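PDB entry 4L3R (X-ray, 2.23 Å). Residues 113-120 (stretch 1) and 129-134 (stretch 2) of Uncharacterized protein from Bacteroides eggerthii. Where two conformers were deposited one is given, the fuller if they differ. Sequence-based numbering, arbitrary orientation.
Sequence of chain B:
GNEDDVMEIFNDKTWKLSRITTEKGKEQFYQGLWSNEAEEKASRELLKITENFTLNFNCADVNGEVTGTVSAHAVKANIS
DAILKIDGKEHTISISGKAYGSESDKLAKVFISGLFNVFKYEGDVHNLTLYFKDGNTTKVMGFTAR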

# COMPACT_ATOMS: atom_id res chain seq x y z
N SER B 113 -9.91 19.29 12.30
CA SER B 113 -8.89 19.65 13.31
C SER B 113 -8.39 18.44 14.07
O SER B 113 -7.19 18.34 14.34
CB SER B 113 -9.44 20.67 14.31
OG SER B 113 -9.49 21.96 13.74
N GLY B 114 -9.31 17.56 14.46
CA GLY B 114 -8.99 16.37 15.23
C GLY B 114 -8.07 15.41 14.50
O GLY B 114 -7.21 14.80 15.14
N LEU B 115 -8.24 15.26 13.17
CA LEU B 115 -7.40 14.35 12.39
C LEU B 115 -5.93 14.77 12.39
O LEU B 115 -5.07 13.91 12.51
CB LEU B 115 -7.91 14.20 10.96
CG LEU B 115 -9.14 13.30 10.83
CD1 LEU B 115 -9.82 13.52 9.51
CD2 LEU B 115 -8.76 11.81 10.97
N PHE B 116 -5.64 16.08 12.34
CA PHE B 116 -4.24 16.53 12.36
C PHE B 116 -3.63 16.47 13.78
O PHE B 116 -2.42 16.64 13.90
CB PHE B 116 -4.12 17.95 11.79
CG PHE B 116 -4.39 18.01 10.30
CD1 PHE B 116 -3.55 17.36 9.40
CD2 PHE B 116 -5.44 18.77 9.80
CE1 PHE B 116 -3.79 17.42 8.03
CE2 PHE B 116 -5.67 18.84 8.42
CZ PHE B 116 -4.86 18.15 7.55
N ASN B 117 -4.46 16.25 14.83
CA ASN B 117 -4.00 16.15 16.21
C ASN B 117 -4.02 14.70 16.72
O ASN B 117 -3.86 14.51 17.93
CB ASN B 117 -4.87 17.04 17.13
CG ASN B 117 -4.70 18.51 16.90
OD1 ASN B 117 -3.59 19.00 16.67
ND2 ASN B 117 -5.77 19.28 17.02
N VAL B 118 -4.17 13.68 15.84
CA VAL B 118 -4.13 12.28 16.31
C VAL B 118 -2.72 11.96 16.81
O VAL B 118 -1.74 12.51 16.30
CB VAL B 118 -4.58 11.22 15.26
CG1 VAL B 118 -6.04 11.42 14.87
CG2 VAL B 118 -3.66 11.19 14.02
N PHE B 119 -2.62 11.11 17.84
CA PHE B 119 -1.32 10.68 18.39
C PHE B 119 -1.24 9.15 18.56
O PHE B 119 -0.13 8.62 18.49
CB PHE B 119 -1.00 11.40 19.71
CG PHE B 119 -1.95 11.14 20.85
CD1 PHE B 119 -3.10 11.91 21.01
CD2 PHE B 119 -1.63 10.23 21.85
CE1 PHE B 119 -3.95 11.70 22.10
CE2 PHE B 119 -2.47 10.04 22.94
CZ PHE B 119 -3.63 10.77 23.05
N LYS B 120 -2.37 8.44 18.78
CA LYS B 120 -2.38 6.97 18.91
C LYS B 120 -3.72 6.42 18.44
O LYS B 120 -4.65 7.19 18.19
CB LYS B 120 -2.06 6.51 20.36
CG LYS B 120 -3.13 6.83 21.41
CD LYS B 120 -2.72 6.37 22.81
CE LYS B 120 -3.85 6.52 23.81
NZ LYS B 120 -3.46 6.05 25.18
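Stretch 2, residues 129-134: TLYFKD

Stretch 2 is extended throughout, Thr129 to Asp134 belonging to a strand that begins earlier in the chain and runs antiparallel to the first residues, Val118–Lys120, of a strand that continues later in the chain and follows the end of a helix and the turn at Asn117. The strand axes approach to 4.6 Å, and their N-to-C directions differ by 125°, well short of a straight antiparallel alignment.

Three backbone hydrogen bonds fix the pairing. Lys133 N donates to Asn117 O (3.2 Å), Phe119 N to Tyr131 O (2.9 Å) and Tyr131 N to Lys120 O (2.9 Å). Val118 faces Phe132 as a non-hydrogen-bonded pair with their CA atoms 3.9 Å apart, close enough for CA-H...O contacts from Phe132 CA to Asn117 O and from Val118 CA to Tyr131 O, both 3.3 Å. Lys120 then pairs with Tyr131, CA to CA 5.3 Å, so the register slips by one residue. This beta bulge falls at Phe119, whose phi/psi of -131/-28° departs from the extended conformation.

Apolar contacts gather on the sheet face that carries Val118 and Phe132. Val118 CG1 lies 3.8 Å from Leu130 CB and 4.2 Å from Phe132 CB, while Leu115 CD2, reaching over from the helix, meets Leu130 CD1 at 3.9 Å.

Aromatic rings supply three CH-pi contacts. Gly114 CA sits over the Phe132 ring, 4.0 Å from its centroid; a CB on this glycine would lie only 3.3 Å from Phe132 CE2. Tyr131 CB covers a face of the Phe119 ring, and Lys120, on the same sheet face as Tyr131, lays its extended chain across the tyrosine, with CE 4.1 Å from the ring centroid. Its NZ is 5.1 Å from that centroid, at most a weak cation-pi attraction.

At the exposed margin, a water weakly links Asn117 OD1 (3.4 Å from the water O) to Lys133 NZ (3.2 Å from the same O).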

# COMPACT_ATOMS: atom_id res chain seq x y z
N THR B 129 -10.40 3.40 16.05
CA THR B 129 -10.51 4.44 17.06
C THR B 129 -9.24 5.26 17.03
O THR B 129 -8.16 4.70 17.21
CB THR B 129 -10.75 3.83 18.45
OG1 THR B 129 -11.85 2.93 18.37
CG2 THR B 129 -11.03 4.89 19.51
N LEU B 130 -9.35 6.58 16.79
CA LEU B 130 -8.21 7.49 16.76
C LEU B 130 -8.26 8.42 17.96
O LEU B 130 -9.27 9.10 18.18
CB LEU B 130 -8.20 8.32 15.46
CG LEU B 130 -8.22 7.54 14.16
CD1 LEU B 130 -8.20 8.49 12.96
CD2 LEU B 130 -7.06 6.57 14.06
N TYR B 131 -7.17 8.46 18.73
CA TYR B 131 -7.04 9.32 19.89
C TYR B 131 -6.38 10.60 19.45
O TYR B 131 -5.35 10.53 18.77
CB TYR B 131 -6.22 8.64 20.99
CG TYR B 131 -6.93 7.48 21.64
CD1 TYR B 131 -7.11 6.27 20.98
CD2 TYR B 131 -7.43 7.59 22.94
CE1 TYR B 131 -7.79 5.21 21.57
CE2 TYR B 131 -8.11 6.53 23.54
CZ TYR B 131 -8.28 5.34 22.86
OH TYR B 131 -8.96 4.31 23.47
N PHE B 132 -6.95 11.76 19.82
CA PHE B 132 -6.38 13.05 19.44
C PHE B 132 -6.43 14.01 20.61
O PHE B 132 -7.29 13.87 21.47
CB PHE B 132 -7.11 13.63 18.22
CG PHE B 132 -8.53 14.09 18.46
CD1 PHE B 132 -9.60 13.21 18.36
CD2 PHE B 132 -8.81 15.43 18.73
CE1 PHE B 132 -10.91 13.65 18.55
CE2 PHE B 132 -10.12 15.87 18.89
CZ PHE B 132 -11.16 14.98 18.80
N LYS B 133 -5.50 14.98 20.64
CA LYS B 133 -5.46 15.96 21.71
C LYS B 133 -6.20 17.23 21.27
O LYS B 133 -5.97 17.75 20.18
CB LYS B 133 -4.02 16.25 22.20
CG LYS B 133 -3.11 17.05 21.27
CD LYS B 133 -2.93 18.49 21.75
CE LYS B 133 -2.00 19.27 20.86
NZ LYS B 133 -1.68 20.60 21.43
N ASP B 134 -7.14 17.70 22.13
CA ASP B 134 -7.94 18.90 21.92
C ASP B 134 -7.62 19.82 23.09
O ASP B 134 -8.29 19.78 24.13
CB ASP B 134 -9.43 18.55 21.82
CG ASP B 134 -10.37 19.73 21.65
OD1 ASP B 134 -9.95 20.74 21.04
OD2 ASP B 134 -11.53 19.64 22.10
O HOH W 1 -2.72 21.72 18.59